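Local coordinates for Non-reducing end alpha-L-arabinofuranosidase BoGH43B (Bacteroides ovatus, PDB 5JOZ), which removes terminal non-reducing alpha-L-arabinofuranosyl residues from xyloglucan side branches, turning S units into X units during xyloglucan breakdown, at residues Q308-D313 against D502-D507; N369-A374 against S439-E444. One frame throughout, in Å; residues are numbered along the deposited sequence.

Contacts 1 and 2 belong to the same antiparallel sheet of the C-terminal concanavalin A-like domain, and their centres lie about 10 Å apart. Strand 496-505 carries one side of contact 1 and pairs along its other edge with strand 370-377, which carries one side of contact 2. D502 N probably hydrogen-bonds to S373 O at 2.7 Å, and F503 packs on L370. Contact 1 is a surface contact, held by one backbone bond and an arginine-aspartate salt bridge. Contact 2 is partly buried and held by four backbone bonds, with apolar side chains on one face. Along the chain, contact 2 is nested inside the loop that contact 1 closes.

Contact 1 of 2, residues Q308-D313 against D502-D507. With CA (calcium ion), chain C.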
loop_
_atom_site.group_PDB
_atom_site.type_symbol
_atom_site.label_atom_id
_atom_site.label_comp_id
_atom_site.label_asym_id
_atom_site.label_seq_id
_atom_site.Cartn_x
_atom_site.Cartn_y
_atom_site.Cartn_z
ATOM N N GLN A 308 11.683 -0.522 -14.950
ATOM C CA GLN A 308 12.205 -1.641 -14.171
ATOM C C GLN A 308 12.082 -2.878 -15.046
ATOM O O GLN A 308 11.031 -3.081 -15.669
ATOM C CB GLN A 308 11.410 -1.843 -12.876
ATOM N N PRO A 309 13.141 -3.705 -15.108
ATOM C CA PRO A 309 13.066 -4.891 -15.945
ATOM C C PRO A 309 12.081 -5.928 -15.388
ATOM O O PRO A 309 11.768 -5.932 -14.196
ATOM C CB PRO A 309 14.506 -5.417 -15.944
ATOM C CG PRO A 309 15.073 -4.956 -14.650
ATOM C CD PRO A 309 14.376 -3.673 -14.307
ATOM N N VAL A 310 11.596 -6.783 -16.278
ATOM C CA VAL A 310 10.637 -7.830 -15.941
ATOM C C VAL A 310 11.233 -8.855 -14.969
ATOM O O VAL A 310 10.550 -9.303 -14.051
ATOM C CB VAL A 310 10.178 -8.580 -17.222
ATOM C CG1 VAL A 310 9.338 -9.814 -16.875
ATOM C CG2 VAL A 310 9.413 -7.631 -18.141
ATOM N N ARG A 311 12.477 -9.248 -15.224
ATOM C CA ARG A 311 13.174 -10.236 -14.422
ATOM C C ARG A 311 14.045 -9.600 -13.346
ATOM O O ARG A 311 14.922 -8.782 -13.655
ATOM C CB ARG A 311 14.079 -11.073 -15.310
ATOM C CG ARG A 311 14.812 -12.158 -14.540
ATOM C CD ARG A 311 15.325 -13.257 -15.451
ATOM N NE ARG A 311 14.239 -13.986 -16.092
ATOM C CZ ARG A 311 14.393 -15.076 -16.846
ATOM N NH1 ARG A 311 15.601 -15.610 -17.061
ATOM N NH2 ARG A 311 13.318 -15.655 -17.367
ATOM N N ASP A 312 13.810 -9.994 -12.097
ATOM C CA ASP A 312 14.779 -9.802 -11.011
ATOM C C ASP A 312 15.629 -11.075 -10.925
ATOM O O ASP A 312 15.137 -12.155 -10.549
ATOM C CB ASP A 312 14.057 -9.514 -9.689
ATOM C CG ASP A 312 15.001 -9.052 -8.564
ATOM O OD1 ASP A 312 16.211 -9.338 -8.601
ATOM O OD2 ASP A 312 14.501 -8.413 -7.603
ATOM N N ASP A 313 16.899 -10.945 -11.295
ATOM C CA ASP A 313 17.837 -12.075 -11.306
ATOM C C ASP A 313 18.400 -12.401 -9.913
ATOM O O ASP A 313 19.128 -13.383 -9.769
ATOM C CB ASP A 313 19.021 -11.788 -12.258
ATOM C CG ASP A 313 18.665 -11.930 -13.726
ATOM O OD1 ASP A 313 18.211 -13.020 -14.136
ATOM O OD2 ASP A 313 18.884 -10.958 -14.484
ATOM N N ASP A 502 10.129 -13.253 -12.557
ATOM C CA ASP A 502 9.567 -12.400 -13.597
ATOM C C ASP A 502 8.242 -11.833 -13.140
ATOM O O ASP A 502 7.415 -12.547 -12.594
ATOM C CB ASP A 502 9.290 -13.188 -14.880
ATOM C CG ASP A 502 10.548 -13.543 -15.654
ATOM O OD1 ASP A 502 11.686 -13.176 -15.258
ATOM O OD2 ASP A 502 10.384 -14.210 -16.691
ATOM N N PHE A 503 8.032 -10.554 -13.406
ATOM C CA PHE A 503 6.782 -9.891 -13.083
ATOM C C PHE A 503 6.418 -8.988 -14.263
ATOM O O PHE A 503 7.084 -7.978 -14.489
ATOM C CB PHE A 503 6.964 -9.080 -11.794
ATOM C CG PHE A 503 5.672 -8.683 -11.139
ATOM C CD1 PHE A 503 4.894 -9.631 -10.475
ATOM C CD2 PHE A 503 5.227 -7.365 -11.184
ATOM C CE1 PHE A 503 3.698 -9.277 -9.867
ATOM C CE2 PHE A 503 4.033 -7.005 -10.577
ATOM C CZ PHE A 503 3.268 -7.966 -9.917
ATOM N N ARG A 504 5.392 -9.361 -15.028
ATOM C CA ARG A 504 5.014 -8.611 -16.225
ATOM C C ARG A 504 3.580 -8.116 -16.138
ATOM O O ARG A 504 2.654 -8.915 -16.154
ATOM C CB ARG A 504 5.200 -9.481 -17.463
ATOM C CG ARG A 504 5.253 -8.678 -18.752
ATOM C CD ARG A 504 5.330 -9.606 -19.946
ATOM N NE ARG A 504 6.417 -10.577 -19.801
ATOM C CZ ARG A 504 7.665 -10.436 -20.258
ATOM N NH1 ARG A 504 8.041 -9.347 -20.938
ATOM N NH2 ARG A 504 8.551 -11.415 -20.041
ATOM N N CYS A 505 3.418 -6.799 -16.033
ATOM C CA CYS A 505 2.113 -6.152 -16.067
ATOM C C CYS A 505 1.670 -5.889 -17.518
ATOM O O CYS A 505 2.449 -5.407 -18.359
ATOM C CB CYS A 505 2.154 -4.836 -15.304
ATOM S SG CYS A 505 2.643 -4.966 -13.573
ATOM N N LEU A 506 0.407 -6.193 -17.801
ATOM C CA LEU A 506 -0.105 -6.155 -19.170
ATOM C C LEU A 506 -1.407 -5.367 -19.318
ATOM O O LEU A 506 -2.179 -5.639 -20.242
ATOM C CB LEU A 506 -0.301 -7.597 -19.658
ATOM C CG LEU A 506 0.988 -8.423 -19.690
ATOM C CD1 LEU A 506 0.681 -9.914 -19.667
ATOM C CD2 LEU A 506 1.841 -8.026 -20.892
ATOM N N ASP A 507 -1.660 -4.392 -18.440
ATOM C CA ASP A 507 -2.948 -3.666 -18.492
ATOM C C ASP A 507 -3.057 -2.717 -19.687
ATOM O O ASP A 507 -4.170 -2.440 -20.115
ATOM C CB ASP A 507 -3.281 -2.911 -17.178
ATOM C CG ASP A 507 -3.939 -3.807 -16.109
ATOM O OD1 ASP A 507 -4.222 -4.999 -16.379
ATOM O OD2 ASP A 507 -4.175 -3.304 -14.980
HETATM CA CA CA C . 19.745 -15.442 -10.718
HETATM O O HOH W 1 18.918 -15.203 -12.958
HETATM O O HOH W 2 21.953 -14.786 -11.473
#
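A short antiparallel pairing with strand 496-505 sets R311 beside D502 as a non-hydrogen-bonded pair. The salt bridge between their side chains carries the contact. R311 has CG anti to its backbone N (chi1 -178°), and the chain bends at chi3, so that the edge of the guanidinium meets the D502 carboxylate. R311 NE gives a nearly straight bond to D502 OD1 at 2.8 Å, received on the syn lone pair. R311 NH2 makes a weak second bond to D502 OD2 at 3.3 Å. The two planes are 25° apart, nearly coplanar; OD1 is held firmly and OD2 only weakly. W500 adds a cation-pi contact to R311. An alanine in place of D502 would remove both carboxylate acceptors and would probably leave the R311 guanidinium less firmly fixed.

The backbone adds one bond across the segments. F503 N donates to V310 O at 2.9 Å, from above the carbonyl plane. D502 CA lies 3.3 Å from V310 O in a CA-H...O contact. The V310 methyls lie over one face of the R504 guanidinium; CG1 is 3.6 Å from R504 NH2, and CG2 meets NH1. Along the chain, D312 OD2 accepts from W323 NE1, and OD1 from F314 N.

D313 ends the segment at a calcium ion. Its carbonyl O binds the metal at 2.4 Å, while its OD1 accepts a bond from a water that also binds the ion. A second water and the carbonyl O atoms of G341 and D499 are further ligands. The contact thus ties short strand 311-312 to the last strand, 496-505, with D313 carrying the chain on to the calcium site, in one sheet of the concanavalin A-like beta-sandwich.

Contact 2 of 2, residues N369-A374 against S439-E444; sequences NLTASA and SITATE
L370 and A442 face each other as a hydrogen-bonded pair of antiparallel strands, and their side chains lie on the buried face with A372 and I440. L370 holds CG in the crowded position between backbone N and carbonyl carbon (chi1 67°). From there its CD1 branch reaches across to A442 CB, 3.8 Å away. F503 of the neighbouring strand 496-505 packs on L370, and Y447 of strand 446-453 on A442.

A442 N donates to L370 O at 2.7 Å, in the carbonyl plane. The return bond, L370 N to A442 O, is longer at 3.2 Å, and its donor stands 39° out of the carbonyl plane. N369 lies at the end of the pairing, opposite T443, with its CA 3.3 Å from A442 O. The next hydrogen-bonded pair, A372 with I440, has straighter bonds, although A372 O and I440 O come within 3.0 Å. I440 N meets A372 O at 2.7 Å, nearly along the C=O axis. A372 N meets I440 O at 2.8 Å. The I440 side chain packs on L389 and V391 of the other sheet.

The opposite face carries the hydroxyl residues of the non-hydrogen-bonded pairs. T371 and T441 lie side by side. T441 OG1 bonds to E450. S439 OG approaches S373 CB at 3.4 Å.

No charged pair joins the segments. The amides and carbonyls of L370, A372, I440 and A442 satisfy each other; those of T371 and S373 turn to strand 496-505. Small and branched apolar side chains cover the face turned to the second sheet, as expected in a beta-sandwich.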
loop_
_atom_site.group_PDB
_atom_site.type_symbol
_atom_site.label_atom_id
_atom_site.label_comp_id
_atom_site.label_asym_id
_atom_site.label_seq_id
_atom_site.Cartn_x
_atom_site.Cartn_y
_atom_site.Cartn_z
ATOM N N ASN A 369 -4.116 -7.765 -15.419
ATOM C CA ASN A 369 -3.574 -8.743 -16.346
ATOM C C ASN A 369 -2.069 -8.842 -16.155
ATOM O O ASN A 369 -1.338 -7.893 -16.432
ATOM C CB ASN A 369 -3.917 -8.345 -17.785
ATOM C CG ASN A 369 -5.404 -8.149 -17.983
ATOM O OD1 ASN A 369 -5.898 -7.020 -17.977
ATOM N ND2 ASN A 369 -6.133 -9.242 -18.097
ATOM N N LEU A 370 -1.607 -9.985 -15.663
ATOM C CA LEU A 370 -0.176 -10.188 -15.478
ATOM C C LEU A 370 0.280 -11.627 -15.551
ATOM O O LEU A 370 -0.506 -12.567 -15.464
ATOM C CB LEU A 370 0.328 -9.549 -14.173
ATOM C CG LEU A 370 -0.046 -10.016 -12.766
ATOM C CD1 LEU A 370 0.252 -11.479 -12.483
ATOM C CD2 LEU A 370 0.704 -9.123 -11.774
ATOM N N THR A 371 1.588 -11.752 -15.715
ATOM C CA THR A 371 2.281 -13.013 -15.623
ATOM C C THR A 371 3.371 -12.843 -14.585
ATOM O O THR A 371 4.132 -11.884 -14.625
ATOM C CB THR A 371 2.901 -13.414 -16.973
ATOM O OG1 THR A 371 1.846 -13.647 -17.908
ATOM C CG2 THR A 371 3.743 -14.690 -16.836
ATOM N N ALA A 372 3.430 -13.788 -13.660
ATOM C CA ALA A 372 4.452 -13.822 -12.627
ATOM C C ALA A 372 4.993 -15.226 -12.623
ATOM O O ALA A 372 4.212 -16.171 -12.567
ATOM C CB ALA A 372 3.839 -13.505 -11.281
ATOM N N SER A 373 6.311 -15.376 -12.688
ATOM C CA SER A 373 6.914 -16.704 -12.616
ATOM C C SER A 373 8.278 -16.662 -11.955
ATOM O O SER A 373 8.928 -15.629 -11.928
ATOM C CB SER A 373 7.030 -17.325 -14.006
ATOM O OG SER A 373 7.799 -16.505 -14.868
ATOM N N ALA A 374 8.696 -17.815 -11.453
ATOM C CA ALA A 374 9.935 -17.940 -10.713
ATOM C C ALA A 374 10.527 -19.316 -10.928
ATOM O O ALA A 374 9.824 -20.316 -10.822
ATOM C CB ALA A 374 9.677 -17.714 -9.228
ATOM N N SER A 439 4.547 -20.725 -12.108
ATOM C CA SER A 439 4.003 -19.640 -12.907
ATOM C C SER A 439 2.553 -19.334 -12.490
ATOM O O SER A 439 1.760 -20.246 -12.250
ATOM C CB SER A 439 4.113 -20.025 -14.383
ATOM O OG SER A 439 4.254 -18.892 -15.206
ATOM N N ILE A 440 2.241 -18.046 -12.344
ATOM C CA ILE A 440 0.889 -17.577 -12.054
ATOM C C ILE A 440 0.562 -16.511 -13.071
ATOM O O ILE A 440 1.300 -15.542 -13.202
ATOM C CB ILE A 440 0.762 -16.939 -10.660
ATOM C CG1 ILE A 440 1.154 -17.945 -9.572
ATOM C CG2 ILE A 440 -0.659 -16.415 -10.438
ATOM C CD1 ILE A 440 1.547 -17.290 -8.275
ATOM N N THR A 441 -0.536 -16.705 -13.794
ATOM C CA THR A 441 -1.006 -15.739 -14.766
ATOM C C THR A 441 -2.365 -15.241 -14.291
ATOM O O THR A 441 -3.106 -15.971 -13.618
ATOM C CB THR A 441 -1.090 -16.332 -16.191
ATOM O OG1 THR A 441 -2.190 -17.238 -16.285
ATOM C CG2 THR A 441 0.198 -17.048 -16.553
ATOM N N ALA A 442 -2.680 -14.001 -14.639
ATOM C CA ALA A 442 -3.863 -13.344 -14.097
ATOM C C ALA A 442 -4.654 -12.603 -15.152
ATOM O O ALA A 442 -4.092 -12.026 -16.081
ATOM C CB ALA A 442 -3.452 -12.392 -12.989
ATOM N N THR A 443 -5.971 -12.674 -15.010
ATOM C CA THR A 443 -6.918 -11.775 -15.677
ATOM C C THR A 443 -7.729 -11.118 -14.567
ATOM O O THR A 443 -7.569 -11.486 -13.396
ATOM C CB THR A 443 -7.899 -12.542 -16.586
ATOM O OG1 THR A 443 -8.770 -13.339 -15.770
ATOM C CG2 THR A 443 -7.148 -13.441 -17.566
ATOM N N GLU A 444 -8.621 -10.199 -14.940
ATOM C CA GLU A 444 -9.530 -9.534 -13.990
ATOM C C GLU A 444 -10.287 -10.507 -13.090
ATOM O O GLU A 444 -10.461 -10.248 -11.894
ATOM C CB GLU A 444 -10.539 -8.656 -14.731
ATOM C CG GLU A 444 -9.965 -7.342 -15.225
ATOM C CD GLU A 444 -10.915 -6.610 -16.151
ATOM O OE1 GLU A 444 -11.095 -7.083 -17.292
ATOM O OE2 GLU A 444 -11.476 -5.566 -15.741
#